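PDB 4LMG: iron-regulated transcriptional activator AFT2 from Saccharomyces cerevisiae, which activates the genes of the iron regulon when iron is low, by recognising the iron-responsive element 5'-CACCC-3' in their promoters. Local coordinates for a contact of chain A with DNA. Residues are numbered along the deposited sequence; one frame, centred on the assembly and turned at random.

Contact 1: a contact of chain A with DNA. Residues 38-41. With nucleotides of chain B.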
loop_
_atom_site.group_PDB
_atom_site.type_symbol
_atom_site.label_atom_id
_atom_site.label_comp_id
_atom_site.label_asym_id
_atom_site.label_seq_id
_atom_site.Cartn_x
_atom_site.Cartn_y
_atom_site.Cartn_z
ATOM N N ILE A 38 7.438 -8.560 -1.251
ATOM C CA ILE A 38 6.073 -8.991 -1.519
ATOM C C ILE A 38 5.403 -8.069 -2.530
ATOM O O ILE A 38 5.270 -6.863 -2.301
ATOM C CB ILE A 38 5.216 -9.019 -0.240
ATOM C CG1 ILE A 38 5.867 -9.903 0.825
ATOM C CG2 ILE A 38 3.807 -9.512 -0.559
ATOM C CD1 ILE A 38 5.216 -9.792 2.187
ATOM N N GLU A 39 4.997 -8.641 -3.657
ATOM C CA GLU A 39 4.246 -7.896 -4.654
ATOM C C GLU A 39 2.800 -7.793 -4.204
ATOM O O GLU A 39 2.152 -6.757 -4.373
ATOM C CB GLU A 39 4.313 -8.606 -6.004
ATOM C CG GLU A 39 3.446 -7.977 -7.079
ATOM C CD GLU A 39 3.635 -8.632 -8.432
ATOM O OE1 GLU A 39 3.557 -9.876 -8.512
ATOM O OE2 GLU A 39 3.871 -7.903 -9.416
ATOM N N ARG A 40 2.306 -8.876 -3.614
ATOM C CA ARG A 40 0.902 -8.981 -3.249
ATOM C C ARG A 40 0.695 -10.156 -2.306
ATOM O O ARG A 40 1.383 -11.168 -2.406
ATOM C CB ARG A 40 0.068 -9.182 -4.513
ATOM C CG ARG A 40 -1.400 -9.469 -4.283
ATOM C CD ARG A 40 -2.104 -9.717 -5.608
ATOM N NE ARG A 40 -1.857 -8.637 -6.562
ATOM C CZ ARG A 40 -0.889 -8.647 -7.472
ATOM N NH1 ARG A 40 -0.070 -9.687 -7.561
ATOM N NH2 ARG A 40 -0.738 -7.617 -8.294
ATOM N N SER A 41 -0.249 -10.019 -1.382
ATOM C CA SER A 41 -0.612 -11.136 -0.519
ATOM C C SER A 41 -2.083 -11.115 -0.115
ATOM O O SER A 41 -2.707 -10.054 -0.033
ATOM C CB SER A 41 0.267 -11.169 0.731
ATOM O OG SER A 41 -0.072 -10.120 1.620
ATOM P P DC B 10 7.372 -5.773 1.755
ATOM O OP1 DC B 10 7.774 -5.781 3.177
ATOM O OP2 DC B 10 7.973 -6.752 0.823
ATOM O "O5'" DC B 10 5.778 -5.918 1.664
ATOM C "C5'" DC B 10 4.951 -5.219 2.582
ATOM C "C4'" DC B 10 3.491 -5.236 2.148
ATOM O "O4'" DC B 10 3.267 -4.252 1.102
ATOM C "C3'" DC B 10 2.972 -6.571 1.593
ATOM O "O3'" DC B 10 1.770 -6.939 2.244
ATOM C "C2'" DC B 10 2.658 -6.242 0.135
ATOM C "C1'" DC B 10 2.237 -4.789 0.301
ATOM N N1 DC B 10 2.103 -4.029 -0.974
ATOM C C2 DC B 10 1.144 -3.015 -1.053
ATOM O O2 DC B 10 0.441 -2.771 -0.063
ATOM N N3 DC B 10 1.013 -2.326 -2.211
ATOM C C4 DC B 10 1.785 -2.611 -3.258
ATOM N N4 DC B 10 1.604 -1.891 -4.374
ATOM C C5 DC B 10 2.769 -3.646 -3.201
ATOM C C6 DC B 10 2.890 -4.322 -2.051
ATOM P P DA B 11 1.806 -7.849 3.566
ATOM O OP1 DA B 11 2.864 -7.321 4.454
ATOM O OP2 DA B 11 1.840 -9.268 3.146
ATOM O "O5'" DA B 11 0.377 -7.586 4.231
ATOM C "C5'" DA B 11 0.123 -6.349 4.870
ATOM C "C4'" DA B 11 -1.280 -5.836 4.585
ATOM O "O4'" DA B 11 -1.351 -5.273 3.248
ATOM C "C3'" DA B 11 -2.427 -6.836 4.682
ATOM O "O3'" DA B 11 -3.493 -6.102 5.275
ATOM C "C2'" DA B 11 -2.675 -7.218 3.219
ATOM C "C1'" DA B 11 -2.350 -5.919 2.485
ATOM N N9 DA B 11 -1.809 -6.068 1.133
ATOM C C8 DA B 11 -0.963 -7.041 0.675
ATOM N N7 DA B 11 -0.637 -6.902 -0.592
ATOM C C5 DA B 11 -1.309 -5.756 -0.989
ATOM C C6 DA B 11 -1.382 -5.069 -2.220
ATOM N N6 DA B 11 -0.735 -5.453 -3.326
ATOM N N1 DA B 11 -2.149 -3.960 -2.274
ATOM C C2 DA B 11 -2.793 -3.568 -1.168
ATOM N N3 DA B 11 -2.801 -4.129 0.039
ATOM C C4 DA B 11 -2.032 -5.230 0.064
ATOM P P DC B 12 -4.902 -6.805 5.588
ATOM O OP1 DC B 12 -5.187 -6.630 7.028
ATOM O OP2 DC B 12 -4.877 -8.167 5.012
ATOM O "O5'" DC B 12 -5.938 -5.927 4.751
ATOM C "C5'" DC B 12 -5.833 -4.512 4.834
ATOM C "C4'" DC B 12 -6.615 -3.850 3.717
ATOM O "O4'" DC B 12 -5.988 -4.133 2.442
ATOM C "C3'" DC B 12 -8.060 -4.316 3.597
ATOM O "O3'" DC B 12 -8.885 -3.172 3.430
ATOM C "C2'" DC B 12 -8.061 -5.228 2.369
ATOM C "C1'" DC B 12 -6.945 -4.624 1.526
ATOM N N1 DC B 12 -6.229 -5.583 0.633
ATOM C C2 DC B 12 -6.093 -5.282 -0.726
ATOM O O2 DC B 12 -6.578 -4.234 -1.167
ATOM N N3 DC B 12 -5.433 -6.150 -1.527
ATOM C C4 DC B 12 -4.919 -7.271 -1.019
ATOM N N4 DC B 12 -4.273 -8.092 -1.854
ATOM C C5 DC B 12 -5.043 -7.596 0.365
ATOM C C6 DC B 12 -5.698 -6.730 1.148
#

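Contact 2: a contact of chain A with DNA. Residues 39-40, 47, 78, 93. With nucleotides of chain C.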
loop_
_atom_site.group_PDB
_atom_site.type_symbol
_atom_site.label_atom_id
_atom_site.label_comp_id
_atom_site.label_asym_id
_atom_site.label_seq_id
_atom_site.Cartn_x
_atom_site.Cartn_y
_atom_site.Cartn_z
ATOM N N GLU A 39 4.997 -8.641 -3.657
ATOM C CA GLU A 39 4.246 -7.896 -4.654
ATOM C C GLU A 39 2.800 -7.793 -4.204
ATOM O O GLU A 39 2.152 -6.757 -4.373
ATOM C CB GLU A 39 4.313 -8.606 -6.004
ATOM C CG GLU A 39 3.446 -7.977 -7.079
ATOM C CD GLU A 39 3.635 -8.632 -8.432
ATOM O OE1 GLU A 39 3.557 -9.876 -8.512
ATOM O OE2 GLU A 39 3.871 -7.903 -9.416
ATOM N N ARG A 40 2.306 -8.876 -3.614
ATOM C CA ARG A 40 0.902 -8.981 -3.249
ATOM C C ARG A 40 0.695 -10.156 -2.306
ATOM O O ARG A 40 1.383 -11.168 -2.406
ATOM C CB ARG A 40 0.068 -9.182 -4.513
ATOM C CG ARG A 40 -1.400 -9.469 -4.283
ATOM C CD ARG A 40 -2.104 -9.717 -5.608
ATOM N NE ARG A 40 -1.857 -8.637 -6.562
ATOM C CZ ARG A 40 -0.889 -8.647 -7.472
ATOM N NH1 ARG A 40 -0.070 -9.687 -7.561
ATOM N NH2 ARG A 40 -0.738 -7.617 -8.294
ATOM N N THR A 47 2.677 -13.438 -3.471
ATOM C CA THR A 47 3.526 -13.320 -4.647
ATOM C C THR A 47 4.747 -12.472 -4.321
ATOM O O THR A 47 4.626 -11.371 -3.790
ATOM C CB THR A 47 2.774 -12.692 -5.830
ATOM O OG1 THR A 47 1.674 -13.532 -6.195
ATOM C CG2 THR A 47 3.700 -12.536 -7.024
ATOM N N ARG A 78 5.685 -17.583 -6.340
ATOM C CA ARG A 78 4.283 -17.627 -5.951
ATOM C C ARG A 78 4.021 -18.756 -4.963
ATOM O O ARG A 78 4.220 -19.926 -5.276
ATOM C CB ARG A 78 3.393 -17.775 -7.186
ATOM C CG ARG A 78 1.903 -17.633 -6.911
ATOM C CD ARG A 78 1.145 -17.368 -8.201
ATOM N NE ARG A 78 -0.299 -17.327 -7.998
ATOM C CZ ARG A 78 -1.108 -18.363 -8.193
ATOM N NH1 ARG A 78 -0.613 -19.524 -8.600
ATOM N NH2 ARG A 78 -2.413 -18.239 -7.984
ATOM N N MET A 93 8.887 -18.741 -10.913
ATOM C CA MET A 93 8.574 -18.447 -12.306
ATOM C C MET A 93 9.618 -17.503 -12.894
ATOM O O MET A 93 10.304 -16.793 -12.159
ATOM C CB MET A 93 7.188 -17.813 -12.406
ATOM C CG MET A 93 6.111 -18.558 -11.635
ATOM S SD MET A 93 4.554 -17.655 -11.553
ATOM C CE MET A 93 3.550 -18.804 -10.615
ATOM O "O5'" DA C 1 0.686 -16.159 -11.383
ATOM C "C5'" DA C 1 1.776 -15.261 -11.575
ATOM C "C4'" DA C 1 1.656 -14.051 -10.663
ATOM O "O4'" DA C 1 2.848 -13.238 -10.781
ATOM C "C3'" DA C 1 0.517 -13.098 -10.990
ATOM O "O3'" DA C 1 0.185 -12.326 -9.843
ATOM C "C2'" DA C 1 1.137 -12.232 -12.081
ATOM C "C1'" DA C 1 2.598 -12.145 -11.644
ATOM N N9 DA C 1 3.543 -12.224 -12.754
ATOM C C8 DA C 1 3.983 -13.356 -13.384
ATOM N N7 DA C 1 4.836 -13.127 -14.353
ATOM C C5 DA C 1 4.966 -11.748 -14.360
ATOM C C6 DA C 1 5.729 -10.871 -15.156
ATOM N N6 DA C 1 6.537 -11.284 -16.140
ATOM N N1 DA C 1 5.629 -9.550 -14.901
ATOM C C2 DA C 1 4.819 -9.141 -13.916
ATOM N N3 DA C 1 4.055 -9.867 -13.101
ATOM C C4 DA C 1 4.175 -11.175 -13.379
ATOM P P DA C 2 -1.117 -12.690 -8.973
ATOM O OP1 DA C 2 -0.755 -12.560 -7.542
ATOM O OP2 DA C 2 -1.648 -13.980 -9.465
ATOM O "O5'" DA C 2 -2.151 -11.514 -9.333
ATOM C "C5'" DA C 2 -2.204 -10.973 -10.655
ATOM C "C4'" DA C 2 -3.514 -10.262 -10.977
ATOM O "O4'" DA C 2 -4.593 -10.754 -10.140
ATOM C "C3'" DA C 2 -3.517 -8.745 -10.820
ATOM O "O3'" DA C 2 -4.293 -8.177 -11.865
ATOM C "C2'" DA C 2 -4.176 -8.521 -9.464
ATOM C "C1'" DA C 2 -5.102 -9.727 -9.321
ATOM N N9 DA C 2 -5.126 -10.237 -7.959
ATOM C C8 DA C 2 -4.559 -11.393 -7.505
ATOM N N7 DA C 2 -4.732 -11.598 -6.222
ATOM C C5 DA C 2 -5.461 -10.498 -5.806
ATOM C C6 DA C 2 -5.964 -10.118 -4.550
ATOM N N6 DA C 2 -5.793 -10.847 -3.444
ATOM N N1 DA C 2 -6.648 -8.959 -4.478
ATOM C C2 DA C 2 -6.812 -8.235 -5.592
ATOM N N3 DA C 2 -6.387 -8.492 -6.828
ATOM C C4 DA C 2 -5.710 -9.648 -6.863
#

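Contact 3: a contact of chain A with DNA. Residues 19, 22, 38, 40-41. With nucleotides of chain B.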
loop_
_atom_site.group_PDB
_atom_site.type_symbol
_atom_site.label_atom_id
_atom_site.label_comp_id
_atom_site.label_asym_id
_atom_site.label_seq_id
_atom_site.Cartn_x
_atom_site.Cartn_y
_atom_site.Cartn_z
ATOM N N HIS A 19 2.460 -14.943 6.318
ATOM C CA HIS A 19 3.556 -14.086 6.756
ATOM C C HIS A 19 4.815 -14.847 7.168
ATOM O O HIS A 19 5.877 -14.252 7.337
ATOM C CB HIS A 19 3.088 -13.166 7.884
ATOM C CG HIS A 19 2.135 -12.102 7.433
ATOM N ND1 HIS A 19 1.013 -11.751 8.152
ATOM C CD2 HIS A 19 2.140 -11.313 6.333
ATOM C CE1 HIS A 19 0.367 -10.791 7.514
ATOM N NE2 HIS A 19 1.030 -10.506 6.408
ATOM N N LYS A 22 7.775 -15.332 3.678
ATOM C CA LYS A 22 8.835 -14.411 3.272
ATOM C C LYS A 22 10.167 -14.675 3.984
ATOM O O LYS A 22 11.203 -14.794 3.330
ATOM C CB LYS A 22 8.400 -12.953 3.454
ATOM C CG LYS A 22 9.469 -11.940 3.064
ATOM C CD LYS A 22 8.973 -10.510 3.230
ATOM C CE LYS A 22 10.048 -9.500 2.859
ATOM N NZ LYS A 22 9.565 -8.099 2.985
ATOM N N ILE A 38 7.438 -8.560 -1.251
ATOM C CA ILE A 38 6.073 -8.991 -1.519
ATOM C C ILE A 38 5.403 -8.069 -2.530
ATOM O O ILE A 38 5.270 -6.863 -2.301
ATOM C CB ILE A 38 5.216 -9.019 -0.240
ATOM C CG1 ILE A 38 5.867 -9.903 0.825
ATOM C CG2 ILE A 38 3.807 -9.512 -0.559
ATOM C CD1 ILE A 38 5.216 -9.792 2.187
ATOM N N ARG A 40 2.306 -8.876 -3.614
ATOM C CA ARG A 40 0.902 -8.981 -3.249
ATOM C C ARG A 40 0.695 -10.156 -2.306
ATOM O O ARG A 40 1.383 -11.168 -2.406
ATOM C CB ARG A 40 0.068 -9.182 -4.513
ATOM C CG ARG A 40 -1.400 -9.469 -4.283
ATOM C CD ARG A 40 -2.104 -9.717 -5.608
ATOM N NE ARG A 40 -1.857 -8.637 -6.562
ATOM C CZ ARG A 40 -0.889 -8.647 -7.472
ATOM N NH1 ARG A 40 -0.070 -9.687 -7.561
ATOM N NH2 ARG A 40 -0.738 -7.617 -8.294
ATOM N N SER A 41 -0.249 -10.019 -1.382
ATOM C CA SER A 41 -0.612 -11.136 -0.519
ATOM C C SER A 41 -2.083 -11.115 -0.115
ATOM O O SER A 41 -2.707 -10.054 -0.033
ATOM C CB SER A 41 0.267 -11.169 0.731
ATOM O OG SER A 41 -0.072 -10.120 1.620
ATOM P P DC B 10 7.372 -5.773 1.755
ATOM O OP1 DC B 10 7.774 -5.781 3.177
ATOM O OP2 DC B 10 7.973 -6.752 0.823
ATOM O "O5'" DC B 10 5.778 -5.918 1.664
ATOM C "C5'" DC B 10 4.951 -5.219 2.582
ATOM C "C4'" DC B 10 3.491 -5.236 2.148
ATOM O "O4'" DC B 10 3.267 -4.252 1.102
ATOM C "C3'" DC B 10 2.972 -6.571 1.593
ATOM O "O3'" DC B 10 1.770 -6.939 2.244
ATOM C "C2'" DC B 10 2.658 -6.242 0.135
ATOM C "C1'" DC B 10 2.237 -4.789 0.301
ATOM N N1 DC B 10 2.103 -4.029 -0.974
ATOM C C2 DC B 10 1.144 -3.015 -1.053
ATOM O O2 DC B 10 0.441 -2.771 -0.063
ATOM N N3 DC B 10 1.013 -2.326 -2.211
ATOM C C4 DC B 10 1.785 -2.611 -3.258
ATOM N N4 DC B 10 1.604 -1.891 -4.374
ATOM C C5 DC B 10 2.769 -3.646 -3.201
ATOM C C6 DC B 10 2.890 -4.322 -2.051
ATOM P P DA B 11 1.806 -7.849 3.566
ATOM O OP1 DA B 11 2.864 -7.321 4.454
ATOM O OP2 DA B 11 1.840 -9.268 3.146
ATOM O "O5'" DA B 11 0.377 -7.586 4.231
ATOM C "C5'" DA B 11 0.123 -6.349 4.870
ATOM C "C4'" DA B 11 -1.280 -5.836 4.585
ATOM O "O4'" DA B 11 -1.351 -5.273 3.248
ATOM C "C3'" DA B 11 -2.427 -6.836 4.682
ATOM O "O3'" DA B 11 -3.493 -6.102 5.275
ATOM C "C2'" DA B 11 -2.675 -7.218 3.219
ATOM C "C1'" DA B 11 -2.350 -5.919 2.485
ATOM N N9 DA B 11 -1.809 -6.068 1.133
ATOM C C8 DA B 11 -0.963 -7.041 0.675
ATOM N N7 DA B 11 -0.637 -6.902 -0.592
ATOM C C5 DA B 11 -1.309 -5.756 -0.989
ATOM C C6 DA B 11 -1.382 -5.069 -2.220
ATOM N N6 DA B 11 -0.735 -5.453 -3.326
ATOM N N1 DA B 11 -2.149 -3.960 -2.274
ATOM C C2 DA B 11 -2.793 -3.568 -1.168
ATOM N N3 DA B 11 -2.801 -4.129 0.039
ATOM C C4 DA B 11 -2.032 -5.230 0.064
#

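Contact 4: a contact of chain A with DNA. Residues 18-19, 41-42. With nucleotides of chain B.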
loop_
_atom_site.group_PDB
_atom_site.type_symbol
_atom_site.label_atom_id
_atom_site.label_comp_id
_atom_site.label_asym_id
_atom_site.label_seq_id
_atom_site.Cartn_x
_atom_site.Cartn_y
_atom_site.Cartn_z
ATOM N N ARG A 18 0.490 -16.846 5.866
ATOM C CA ARG A 18 1.175 -16.250 4.722
ATOM C C ARG A 18 2.460 -15.528 5.125
ATOM O O ARG A 18 3.431 -15.506 4.370
ATOM C CB ARG A 18 0.246 -15.260 4.012
ATOM C CG ARG A 18 -0.314 -14.187 4.933
ATOM C CD ARG A 18 -1.034 -13.081 4.177
ATOM N NE ARG A 18 -1.913 -12.324 5.065
ATOM C CZ ARG A 18 -2.639 -11.273 4.695
ATOM N NH1 ARG A 18 -2.597 -10.834 3.444
ATOM N NH2 ARG A 18 -3.410 -10.658 5.582
ATOM N N HIS A 19 2.460 -14.943 6.318
ATOM C CA HIS A 19 3.556 -14.086 6.756
ATOM C C HIS A 19 4.815 -14.847 7.168
ATOM O O HIS A 19 5.877 -14.252 7.337
ATOM C CB HIS A 19 3.088 -13.166 7.884
ATOM C CG HIS A 19 2.135 -12.102 7.433
ATOM N ND1 HIS A 19 1.013 -11.751 8.152
ATOM C CD2 HIS A 19 2.140 -11.313 6.333
ATOM C CE1 HIS A 19 0.367 -10.791 7.514
ATOM N NE2 HIS A 19 1.030 -10.506 6.408
ATOM N N SER A 41 -0.249 -10.019 -1.382
ATOM C CA SER A 41 -0.612 -11.136 -0.519
ATOM C C SER A 41 -2.083 -11.115 -0.115
ATOM O O SER A 41 -2.707 -10.054 -0.033
ATOM C CB SER A 41 0.267 -11.169 0.731
ATOM O OG SER A 41 -0.072 -10.120 1.620
ATOM N N ASP A 42 -2.625 -12.307 0.108
ATOM C CA ASP A 42 -3.913 -12.487 0.765
ATOM C C ASP A 42 -3.787 -13.722 1.653
ATOM O O ASP A 42 -2.715 -14.317 1.730
ATOM C CB ASP A 42 -5.054 -12.621 -0.252
ATOM C CG ASP A 42 -4.896 -13.826 -1.162
ATOM O OD1 ASP A 42 -4.725 -14.949 -0.646
ATOM O OD2 ASP A 42 -4.948 -13.652 -2.400
ATOM P P DC B 10 7.372 -5.773 1.755
ATOM O OP1 DC B 10 7.774 -5.781 3.177
ATOM O OP2 DC B 10 7.973 -6.752 0.823
ATOM O "O5'" DC B 10 5.778 -5.918 1.664
ATOM C "C5'" DC B 10 4.951 -5.219 2.582
ATOM C "C4'" DC B 10 3.491 -5.236 2.148
ATOM O "O4'" DC B 10 3.267 -4.252 1.102
ATOM C "C3'" DC B 10 2.972 -6.571 1.593
ATOM O "O3'" DC B 10 1.770 -6.939 2.244
ATOM C "C2'" DC B 10 2.658 -6.242 0.135
ATOM C "C1'" DC B 10 2.237 -4.789 0.301
ATOM N N1 DC B 10 2.103 -4.029 -0.974
ATOM C C2 DC B 10 1.144 -3.015 -1.053
ATOM O O2 DC B 10 0.441 -2.771 -0.063
ATOM N N3 DC B 10 1.013 -2.326 -2.211
ATOM C C4 DC B 10 1.785 -2.611 -3.258
ATOM N N4 DC B 10 1.604 -1.891 -4.374
ATOM C C5 DC B 10 2.769 -3.646 -3.201
ATOM C C6 DC B 10 2.890 -4.322 -2.051
ATOM P P DA B 11 1.806 -7.849 3.566
ATOM O OP1 DA B 11 2.864 -7.321 4.454
ATOM O OP2 DA B 11 1.840 -9.268 3.146
ATOM O "O5'" DA B 11 0.377 -7.586 4.231
ATOM C "C5'" DA B 11 0.123 -6.349 4.870
ATOM C "C4'" DA B 11 -1.280 -5.836 4.585
ATOM O "O4'" DA B 11 -1.351 -5.273 3.248
ATOM C "C3'" DA B 11 -2.427 -6.836 4.682
ATOM O "O3'" DA B 11 -3.493 -6.102 5.275
ATOM C "C2'" DA B 11 -2.675 -7.218 3.219
ATOM C "C1'" DA B 11 -2.350 -5.919 2.485
ATOM N N9 DA B 11 -1.809 -6.068 1.133
ATOM C C8 DA B 11 -0.963 -7.041 0.675
ATOM N N7 DA B 11 -0.637 -6.902 -0.592
ATOM C C5 DA B 11 -1.309 -5.756 -0.989
ATOM C C6 DA B 11 -1.382 -5.069 -2.220
ATOM N N6 DA B 11 -0.735 -5.453 -3.326
ATOM N N1 DA B 11 -2.149 -3.960 -2.274
ATOM C C2 DA B 11 -2.793 -3.568 -1.168
ATOM N N3 DA B 11 -2.801 -4.129 0.039
ATOM C C4 DA B 11 -2.032 -5.230 0.064
ATOM P P DC B 12 -4.902 -6.805 5.588
ATOM O OP1 DC B 12 -5.187 -6.630 7.028
ATOM O OP2 DC B 12 -4.877 -8.167 5.012
ATOM O "O5'" DC B 12 -5.938 -5.927 4.751
ATOM C "C5'" DC B 12 -5.833 -4.512 4.834
ATOM C "C4'" DC B 12 -6.615 -3.850 3.717
ATOM O "O4'" DC B 12 -5.988 -4.133 2.442
ATOM C "C3'" DC B 12 -8.060 -4.316 3.597
ATOM O "O3'" DC B 12 -8.885 -3.172 3.430
ATOM C "C2'" DC B 12 -8.061 -5.228 2.369
ATOM C "C1'" DC B 12 -6.945 -4.624 1.526
ATOM N N1 DC B 12 -6.229 -5.583 0.633
ATOM C C2 DC B 12 -6.093 -5.282 -0.726
ATOM O O2 DC B 12 -6.578 -4.234 -1.167
ATOM N N3 DC B 12 -5.433 -6.150 -1.527
ATOM C C4 DC B 12 -4.919 -7.271 -1.019
ATOM N N4 DC B 12 -4.273 -8.092 -1.854
ATOM C C5 DC B 12 -5.043 -7.596 0.365
ATOM C C6 DC B 12 -5.698 -6.730 1.148
ATOM P P DT B 13 -10.472 -3.279 3.654
ATOM O OP1 DT B 13 -10.976 -1.926 3.982
ATOM O OP2 DT B 13 -10.728 -4.402 4.583
ATOM O "O5'" DT B 13 -11.023 -3.701 2.212
ATOM C "C5'" DT B 13 -10.930 -2.768 1.141
ATOM C "C4'" DT B 13 -11.092 -3.438 -0.212
ATOM O "O4'" DT B 13 -9.977 -4.326 -0.461
ATOM C "C3'" DT B 13 -12.341 -4.301 -0.366
ATOM O "O3'" DT B 13 -13.346 -3.580 -1.072
ATOM C "C2'" DT B 13 -11.874 -5.518 -1.166
ATOM C "C1'" DT B 13 -10.395 -5.252 -1.438
ATOM N N1 DT B 13 -9.559 -6.478 -1.333
ATOM C C2 DT B 13 -8.824 -6.898 -2.420
ATOM O O2 DT B 13 -8.807 -6.316 -3.488
ATOM N N3 DT B 13 -8.099 -8.041 -2.206
ATOM C C4 DT B 13 -8.037 -8.788 -1.045
ATOM O O4 DT B 13 -7.350 -9.799 -0.960
ATOM C C5 DT B 13 -8.830 -8.292 0.052
ATOM C C7 DT B 13 -8.849 -9.014 1.368
ATOM C C6 DT B 13 -9.544 -7.178 -0.144
HETATM O O HOH W 1 -5.237 -9.751 2.894
#

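Contact 1: a contact of chain A with DNA
Ser41 and Ile38 press against the backbone of chain B while the main chain between them reads the major groove, as the WRKY-GCM1 fold does. The packing is tight at Ser41. Its small hydroxyl OG lies between the backbone N and the carbonyl carbon (chi1 72°), which turns it to the phosphate of DA11, where it donates to OP2 at 2.6 Å. A serine suits the place because a short polar side chain probably lets the strand come close to the bases. Its carbonyl O accepts from the exocyclic amine N4 of DC12 at 3.1 Å, the amine lying well above the carbonyl plane. Ile38 gives its backbone N to OP2 of DC10 at 2.8 Å in a nearly straight bond, and its branch CG2 rests on the sugar carbon C2' of DC10 at 3.5 Å, an apolar match for deoxyribose. The looser part lies between them: the bond from N6 of DA11 to the carbonyl O of Glu39 is long, 3.3 Å, and weak, and Arg40 offers little more than CA, CB and CG to DA11 and DC12 before its chain turns away. The site spans the end of strand 36-38, the link at Glu39 and the start of strand 40-42, the edge that enters the groove.

Contact 2: a contact of chain A with DNA
Arg40 reaches DA2 of chain C by a long side chain that serves both base and backbone. CB leaves the strand with CG anti to the backbone N, and both still lie beside chain B, near N6 of DA11 and N4 of DC12. CD crosses to chain C, over the face of the five-membered ring of DA2, 3.4 Å from its centroid, a CH-pi contact. The bend at chi3 (-52°) swings NE back over the sugar side, near C2' of DA2. CZ follows, with O5' of DA2 against one face of the guanidinium, towards its rim. NH2 passes by C2' and C3', while NH1 makes a salt bridge to OP1 of DA2 at 3.0 Å, its hydrogen bond weak because it is bent. NH1 also faces the carboxylate of Glu39, with OE1 at 3.8 Å, which probably helps to place the guanidinium. An arginine suits this place because its aliphatic stem can cover a base while its charged end meets a phosphate. Arg78 and Met93, both poorly ordered, lie beside the unpaired terminal DA1. Thr47 on strand 45-50, whose compact side chain suits a site close to the backbone, shares the phosphate of DA2: its hydroxyl OG1 donates to OP1 at 2.9 Å.

Contact 3: a contact of chain A with DNA
The 3-10 helix 18-20 and the first turn of helix 21-29 face the backbone of chain B at the phosphates of DC10 and DA11. Lys22, in the first turn of the helix, sends an extended chain to DC10, with all four torsions near 180°, so that its ammonium group arrives at full reach. NZ sits between the two non-bridging oxygens: it forms a hydrogen bond and salt bridge with OP1 at 2.9 Å and a weaker bond to OP2 at 3.0 Å. A lysine suits a phosphate here because its charge can be shared between both oxygens without demanding one fixed orientation. OP2 of DC10 is thus approached by the lysine as well as by the peptide N-H of Ile38. Beside the gap between the two phosphates lies the delta carbon of Ile38, CD1; CG1 stands beside the backbone N (chi1 -56°), which points the branch at the DNA backbone, with CD1 3.5 Å from OP2 of DA11. His19 turns the edge of its imidazole to DA11, with OP2 in the ring plane and 3.6 Å from NE2. That is too long to count as a bond, but a histidine there could add a favourable electrostatic contribution; it is also a zinc ligand of this protein. The site thus joins the 3-10 helix 18-20 and the start of helix 21-29 to strands 36-38 and 40-42, which together cradle two successive phosphates.

Contact 4: a contact of chain A with DNA
The guanidinium of Arg18 and the imidazole of His19 are the flat groups that meet chain B here. At the guanidinium edge, in its plane, lie OP2 of DC12 and the carbonyl carbon of Ser41, so the group is aimed edge-on at the phosphate. One face of the His19 ring is covered by CG of Arg18, 4.0 Å above its centre, so the arginine's own stem packs on its neighbour. Arg18 reaches the phosphate because its CG takes the position between the backbone N and the carbonyl carbon (chi1 55°), after which the chain runs extended to NE. NH2 donates to OP2 of DC12 at 2.9 Å, nearly straight (170° at the hydrogen) and 5° from the guanidinium plane, in a salt bridge. An arginine suits this place because its several N-H groups can serve different partners at once. NH1 passes C2' of DA11 at 3.6 Å and gives a weak bond to OG of Ser41 at 3.2 Å, which may help to fix the serine hydroxyl. Further along the groove, Asp42 contributes a methylene rather than its carboxylate: CB lies 3.7 Å from O4 of DT13, the carbonyl oxygen that this base shows in the major groove. A water completes the grip on the DC12 phosphate, standing 2.9 Å from NH1 of Arg18 and 2.7 Å from OP2 of DC12.

This WRKY-GCM1 DNA-binding region of the longer AFT2 offers one continuous surface, the four contacts having C-alpha centres about 4 to 10 Å apart. Contacts 1 and 3 lie centrally, about 4 Å apart, sharing Ile38, Arg40 and Ser41. Contact 4, about 5 Å from contact 3, shares His19 and Ser41 with it along chain B. Contact 2, about 6 Å from contact 1, shares Glu39 and Arg40 with it and turns to chain C. Strand 40-42 thus lies in the major groove with Ser41 on chain B and Arg40 reaching chain C, which probably ties base reading to phosphate binding on both strands.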